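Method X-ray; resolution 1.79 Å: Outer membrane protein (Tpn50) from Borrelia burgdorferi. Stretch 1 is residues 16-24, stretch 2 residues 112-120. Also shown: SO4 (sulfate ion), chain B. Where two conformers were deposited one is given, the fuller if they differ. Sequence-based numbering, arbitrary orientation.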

ATOM      1  N   SER A  16      -1.887  -2.124  -6.456  1.00 24.46           N
ATOM      2  CA  SER A  16      -2.438  -3.353  -7.016  1.00 26.12           C
ATOM      3  C   SER A  16      -3.254  -4.086  -5.961  1.00 25.86           C
ATOM      4  O   SER A  16      -2.860  -4.182  -4.794  1.00 26.29           O
ATOM      5  N   PHE A  17      -4.421  -4.562  -6.362  1.00 26.42           N
ATOM      6  CA  PHE A  17      -5.349  -5.168  -5.432  1.00 27.42           C
ATOM      7  C   PHE A  17      -6.302  -6.056  -6.211  1.00 28.64           C
ATOM      8  O   PHE A  17      -6.239  -6.118  -7.440  1.00 29.34           O
ATOM      9  N   ASP A  18      -7.186  -6.756  -5.518  0.50 29.71           N
ATOM     10  CA  ASP A  18      -8.174  -7.564  -6.224  0.50 30.56           C
ATOM     11  C   ASP A  18      -9.578  -7.326  -5.690  0.50 31.09           C
ATOM     12  O   ASP A  18      -9.814  -7.298  -4.476  0.50 31.85           O
ATOM     13  N   ILE A  19     -10.497  -7.154  -6.630  1.00 31.15           N
ATOM     14  CA  ILE A  19     -11.873  -6.759  -6.353  1.00 32.04           C
ATOM     15  C   ILE A  19     -12.734  -7.890  -6.844  1.00 33.09           C
ATOM     16  O   ILE A  19     -12.582  -8.334  -7.987  1.00 33.07           O
ATOM     17  N   GLU A  20     -13.635  -8.361  -5.986  1.00 34.21           N
ATOM     18  CA  GLU A  20     -14.599  -9.368  -6.384  1.00 35.58           C
ATOM     19  C   GLU A  20     -15.662  -8.727  -7.256  1.00 35.36           C
ATOM     20  O   GLU A  20     -16.325  -7.771  -6.838  1.00 35.50           O
ATOM     21  N   PHE A  21     -15.777  -9.233  -8.481  1.00 35.01           N
ATOM     22  CA  PHE A  21     -16.866  -8.897  -9.386  1.00 35.12           C
ATOM     23  C   PHE A  21     -17.751 -10.123  -9.517  1.00 36.90           C
ATOM     24  O   PHE A  21     -17.269 -11.252  -9.443  1.00 37.07           O
ATOM     25  N   TYR A  22     -19.044  -9.912  -9.708  1.00 38.61           N
ATOM     26  CA  TYR A  22     -19.921 -11.035 -10.009  1.00 40.42           C
ATOM     27  C   TYR A  22     -19.497 -11.660 -11.338  1.00 41.03           C
ATOM     28  O   TYR A  22     -18.982 -10.952 -12.207  1.00 40.42           O
ATOM     29  N   PRO A  23     -19.698 -12.987 -11.497  1.00 42.26           N
ATOM     30  CA  PRO A  23     -19.150 -13.708 -12.652  1.00 42.41           C
ATOM     31  C   PRO A  23     -19.489 -13.024 -13.971  1.00 41.77           C
ATOM     32  O   PRO A  23     -20.646 -12.650 -14.187  1.00 42.42           O
ATOM     33  N   ASN A  24     -18.474 -12.840 -14.818  1.00 40.56           N
ATOM     34  CA  ASN A  24     -18.614 -12.243 -16.161  1.00 39.57           C
ATOM     35  C   ASN A  24     -19.286 -10.870 -16.206  1.00 38.29           C
ATOM     36  O   ASN A  24     -19.880 -10.502 -17.221  1.00 38.51           O
ATOM     37  N   ALA A 112     -12.875 -16.256  -5.542  1.00 48.86           N
ATOM     38  CA  ALA A 112     -12.956 -16.787  -6.902  1.00 48.45           C
ATOM     39  C   ALA A 112     -13.478 -15.739  -7.876  1.00 47.49           C
ATOM     40  O   ALA A 112     -13.105 -15.740  -9.053  1.00 47.60           O
ATOM     41  N   LYS A 113     -14.346 -14.857  -7.381  1.00 46.49           N
ATOM     42  CA  LYS A 113     -14.852 -13.718  -8.153  1.00 44.89           C
ATOM     43  C   LYS A 113     -13.766 -12.644  -8.288  1.00 43.26           C
ATOM     44  O   LYS A 113     -13.891 -11.715  -9.100  1.00 42.24           O
ATOM     45  N   ASN A 114     -12.710 -12.783  -7.484  1.00 42.29           N
ATOM     46  CA  ASN A 114     -11.596 -11.826  -7.447  1.00 41.14           C
ATOM     47  C   ASN A 114     -10.884 -11.611  -8.784  1.00 39.36           C
ATOM     48  O   ASN A 114     -10.375 -12.550  -9.395  1.00 39.12           O
ATOM     49  N   ARG A 115     -10.836 -10.351  -9.210  1.00 37.65           N
ATOM     50  CA  ARG A 115     -10.141  -9.962 -10.431  1.00 35.73           C
ATOM     51  C   ARG A 115      -9.176  -8.806 -10.156  1.00 34.80           C
ATOM     52  O   ARG A 115      -9.450  -7.927  -9.327  1.00 33.81           O
ATOM     53  N   ARG A 116      -8.059  -8.816 -10.874  1.00 33.87           N
ATOM     54  CA  ARG A 116      -6.993  -7.852 -10.689  1.00 33.04           C
ATOM     55  C   ARG A 116      -7.401  -6.481 -11.212  1.00 31.66           C
ATOM     56  O   ARG A 116      -7.957  -6.358 -12.309  1.00 30.78           O
ATOM     57  N   VAL A 117      -7.133  -5.461 -10.397  1.00 30.38           N
ATOM     58  CA  VAL A 117      -7.271  -4.063 -10.795  1.00 29.28           C
ATOM     59  C   VAL A 117      -5.999  -3.378 -10.341  1.00 28.51           C
ATOM     60  O   VAL A 117      -5.437  -3.703  -9.289  1.00 29.03           O
ATOM     61  N   GLU A 118      -5.528  -2.441 -11.146  1.00 26.90           N
ATOM     62  CA  GLU A 118      -4.411  -1.628 -10.745  1.00 26.12           C
ATOM     63  C   GLU A 118      -4.854  -0.200 -10.883  1.00 24.40           C
ATOM     64  O   GLU A 118      -5.608   0.136 -11.806  1.00 24.19           O
ATOM     65  N   ILE A 119      -4.400   0.627  -9.954  1.00 23.19           N
ATOM     66  CA  ILE A 119      -4.552   2.062 -10.059  1.00 22.63           C
ATOM     67  C   ILE A 119      -3.170   2.675  -9.861  1.00 23.50           C
ATOM     68  O   ILE A 119      -2.480   2.382  -8.868  1.00 25.27           O
ATOM     69  N   THR A 120      -2.751   3.507 -10.802  1.00 23.70           N
ATOM     70  CA  THR A 120      -1.465   4.186 -10.688  1.00 24.69           C
ATOM     71  C   THR A 120      -1.660   5.672 -10.404  1.00 24.83           C
ATOM     72  O   THR A 120      -2.362   6.360 -11.144  1.00 24.87           O
TER

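The two stretches form an antiparallel pair of β-strands, held by backbone hydrogen bonds, with an apolar cluster on one face and mostly polar side chains on the other. The strand directions differ by 139°, and 761 Å² is buried between the stretches. Phe 17 and Val 117 make a hydrogen-bonded pair (Phe 17 N to Val 117 O and Val 117 N to Phe 17 O, both 3.2 Å), as do Ile 19 and Arg 115 (Ile 19 N to Arg 115 O 3.0 Å; Arg 115 N to Ile 19 O 2.9 Å). Beyond the strand, Phe 21 N still reaches Lys 113 O at 3.2 Å, and a water donates to both Phe 21 O (2.6 Å) and Lys 113 O (2.9 Å), bridging the two carbonyls.

These alternating pairs put Phe 17, Ile 19, Arg 115 and Val 117 on one face. Val 117 (t) is its hub: its CB lies 3.6 Å from Phe 17 CE1, and its CG2 lies 4.1 Å from Ile 19 CG1 and 4.2 Å from Phe 21 CE2. Phe 17, with chi1 p, also meets Ile 119 at its ring edge, CZ to CD1 3.8 Å. The Phe 21 ring (chi1 m) presents its edge to Val 117 CG2 and to Arg 115 CB, the latter 3.9 Å from CD2.

Arg 115 (chi1 m) leads its guanidinium away from stretch 1. NH1 donates to Ala 112 O (2.9 Å) and Asn 114 O (2.8 Å), while NE and NH2 bind sulfate O2 (2.8 Å) and O1 (2.9 Å), probably a crystallisation ion.

The other face carries Ser 16, Asp 18, Glu 20, Asn 114, Arg 116 and Glu 118. Asn 114 OD1 approaches Glu 20 CG at 3.2 Å, a packing contact. Arg 116 NH2 and Glu 118 OE2 form a salt bridge at 3.0 Å within stretch 2.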

ATOM      1  CB  SER A  16      -1.352  -4.239  -7.632  1.00 27.10           C
ATOM      2  OG  SER A  16      -0.569  -4.850  -6.647  1.00 32.68           O
ATOM      3  CB  PHE A  17      -6.115  -4.088  -4.650  1.00 26.52           C
ATOM      4  CG  PHE A  17      -6.762  -3.056  -5.521  1.00 25.37           C
ATOM      5  CD1 PHE A  17      -8.091  -3.173  -5.884  1.00 26.11           C
ATOM      6  CD2 PHE A  17      -6.031  -1.965  -5.992  1.00 24.20           C
ATOM      7  CE1 PHE A  17      -8.694  -2.212  -6.720  1.00 26.32           C
ATOM      8  CE2 PHE A  17      -6.616  -1.008  -6.819  1.00 24.34           C
ATOM      9  CZ  PHE A  17      -7.953  -1.132  -7.182  1.00 25.32           C
ATOM     10  CB  ASP A  18      -7.813  -9.051  -6.219  0.50 31.27           C
ATOM     11  CG  ASP A  18      -7.894  -9.659  -4.846  0.50 32.38           C
ATOM     12  OD1 ASP A  18      -8.045  -8.895  -3.878  0.50 34.14           O
ATOM     13  OD2 ASP A  18      -7.812 -10.900  -4.731  0.50 34.34           O
ATOM     14  CB  ILE A  19     -12.265  -5.471  -7.133  1.00 31.91           C
ATOM     15  CG1 ILE A  19     -11.481  -4.249  -6.633  1.00 31.74           C
ATOM     16  CG2 ILE A  19     -13.796  -5.232  -7.101  1.00 32.56           C
ATOM     17  CD1 ILE A  19     -11.867  -3.740  -5.232  1.00 33.40           C
ATOM     18  CB  GLU A  20     -15.238 -10.017  -5.161  1.00 36.68           C
ATOM     19  CG  GLU A  20     -14.287 -10.907  -4.392  1.00 39.60           C
ATOM     20  CD  GLU A  20     -14.987 -11.851  -3.428  1.00 43.56           C
ATOM     21  OE1 GLU A  20     -16.066 -12.386  -3.760  1.00 44.26           O
ATOM     22  OE2 GLU A  20     -14.435 -12.067  -2.333  1.00 46.57           O
ATOM     23  CB  PHE A  21     -16.327  -8.536 -10.776  1.00 34.05           C
ATOM     24  CG  PHE A  21     -15.576  -7.239 -10.824  1.00 31.83           C
ATOM     25  CD1 PHE A  21     -16.254  -6.031 -10.975  1.00 30.28           C
ATOM     26  CD2 PHE A  21     -14.192  -7.225 -10.745  1.00 31.48           C
ATOM     27  CE1 PHE A  21     -15.549  -4.817 -11.033  1.00 29.45           C
ATOM     28  CE2 PHE A  21     -13.482  -6.024 -10.801  1.00 30.06           C
ATOM     29  CZ  PHE A  21     -14.160  -4.822 -10.942  1.00 29.47           C
ATOM     30  CB  TYR A  22     -21.374 -10.582 -10.022  1.00 41.21           C
ATOM     31  CG  TYR A  22     -21.917 -10.316  -8.633  1.00 41.89           C
ATOM     32  CD1 TYR A  22     -22.180 -11.372  -7.749  1.00 43.54           C
ATOM     33  CD2 TYR A  22     -22.166  -9.018  -8.199  1.00 41.78           C
ATOM     34  CE1 TYR A  22     -22.682 -11.134  -6.468  1.00 44.02           C
ATOM     35  CE2 TYR A  22     -22.668  -8.766  -6.920  1.00 43.27           C
ATOM     36  CZ  TYR A  22     -22.925  -9.831  -6.061  1.00 43.91           C
ATOM     37  OH  TYR A  22     -23.417  -9.595  -4.793  1.00 44.68           O
ATOM     38  CB  PRO A  23     -19.842 -15.077 -12.586  1.00 43.48           C
ATOM     39  CG  PRO A  23     -20.256 -15.242 -11.165  1.00 44.21           C
ATOM     40  CD  PRO A  23     -20.488 -13.862 -10.611  1.00 43.23           C
ATOM     41  CB  ASN A  24     -19.346 -13.211 -17.109  1.00 40.83           C
ATOM     42  CG  ASN A  24     -18.883 -14.641 -16.951  1.00 42.53           C
ATOM     43  OD1 ASN A  24     -19.620 -15.489 -16.434  1.00 45.30           O
ATOM     44  ND2 ASN A  24     -17.655 -14.921 -17.376  1.00 42.65           N
ATOM     45  CB  ALA A 112     -13.836 -18.026  -6.938  1.00 49.70           C
ATOM     46  CB  LYS A 113     -16.079 -13.113  -7.468  1.00 45.30           C
ATOM     47  CG  LYS A 113     -17.323 -14.000  -7.438  1.00 47.34           C
ATOM     48  CD  LYS A 113     -18.374 -13.396  -6.506  1.00 49.94           C
ATOM     49  CE  LYS A 113     -19.217 -14.461  -5.796  1.00 52.07           C
ATOM     50  NZ  LYS A 113     -20.093 -15.223  -6.737  1.00 53.73           N
ATOM     51  CB  ASN A 114     -10.565 -12.233  -6.387  1.00 41.84           C
ATOM     52  CG  ASN A 114     -10.808 -11.573  -5.040  1.00 44.17           C
ATOM     53  OD1 ASN A 114     -11.188 -10.398  -4.958  1.00 46.91           O
ATOM     54  ND2 ASN A 114     -10.550 -12.313  -3.973  1.00 46.12           N
ATOM     55  CB  ARG A 115     -11.138  -9.555 -11.520  1.00 35.63           C
ATOM     56  CG  ARG A 115     -12.042 -10.675 -12.017  1.00 36.46           C
ATOM     57  CD  ARG A 115     -11.235 -11.755 -12.702  1.00 36.53           C
ATOM     58  NE  ARG A 115     -12.079 -12.859 -13.163  1.00 38.82           N
ATOM     59  CZ  ARG A 115     -12.410 -13.924 -12.429  1.00 40.95           C
ATOM     60  NH1 ARG A 115     -11.986 -14.052 -11.171  1.00 41.99           N
ATOM     61  NH2 ARG A 115     -13.185 -14.866 -12.951  1.00 41.88           N
ATOM     62  CB  ARG A 116      -5.723  -8.322 -11.406  1.00 34.00           C
ATOM     63  CG  ARG A 116      -5.091  -9.604 -10.826  1.00 37.94           C
ATOM     64  CD  ARG A 116      -3.897 -10.061 -11.664  1.00 43.44           C
ATOM     65  NE  ARG A 116      -3.162  -8.915 -12.210  1.00 48.09           N
ATOM     66  CZ  ARG A 116      -3.035  -8.630 -13.507  1.00 48.97           C
ATOM     67  NH1 ARG A 116      -3.564  -9.420 -14.437  1.00 48.58           N
ATOM     68  NH2 ARG A 116      -2.353  -7.554 -13.868  1.00 50.61           N
ATOM     69  CB  VAL A 117      -8.500  -3.342 -10.154  1.00 29.60           C
ATOM     70  CG1 VAL A 117      -8.654  -1.918 -10.718  1.00 29.41           C
ATOM     71  CG2 VAL A 117      -9.782  -4.091 -10.395  1.00 31.03           C
ATOM     72  CB  GLU A 118      -3.181  -1.875 -11.616  1.00 26.91           C
ATOM     73  CG  GLU A 118      -2.547  -3.245 -11.434  1.00 29.31           C
ATOM     74  CD  GLU A 118      -3.059  -4.250 -12.446  1.00 32.81           C
ATOM     75  OE1 GLU A 118      -3.149  -3.891 -13.653  1.00 34.01           O
ATOM     76  OE2 GLU A 118      -3.374  -5.390 -12.033  1.00 35.21           O
ATOM     77  CB  ILE A 119      -5.516   2.614  -9.008  1.00 22.72           C
ATOM     78  CG1 ILE A 119      -6.933   2.079  -9.233  1.00 22.75           C
ATOM     79  CG2 ILE A 119      -5.521   4.149  -9.050  1.00 22.34           C
ATOM     80  CD1 ILE A 119      -7.949   2.493  -8.164  1.00 24.27           C
ATOM     81  CB  THR A 120      -0.610   3.976 -11.944  1.00 24.99           C
ATOM     82  OG1 THR A 120      -0.423   2.568 -12.152  1.00 26.20           O
ATOM     83  CG2 THR A 120       0.768   4.632 -11.795  1.00 26.48           C
TER
HETATM   84  S   SO4 B 401     -13.733 -13.014 -16.440  1.00 38.67           S
HETATM   85  O1  SO4 B 401     -13.877 -14.297 -15.756  1.00 38.65           O
HETATM   86  O2  SO4 B 401     -12.698 -12.214 -15.797  1.00 37.20           O
HETATM   87  O3  SO4 B 401     -13.359 -13.289 -17.826  1.00 39.61           O
HETATM   88  O4  SO4 B 401     -15.017 -12.322 -16.414  1.00 38.63           O
HETATM   89  O   HOH W   1     -15.688 -12.298 -11.247  1.00 40.09           O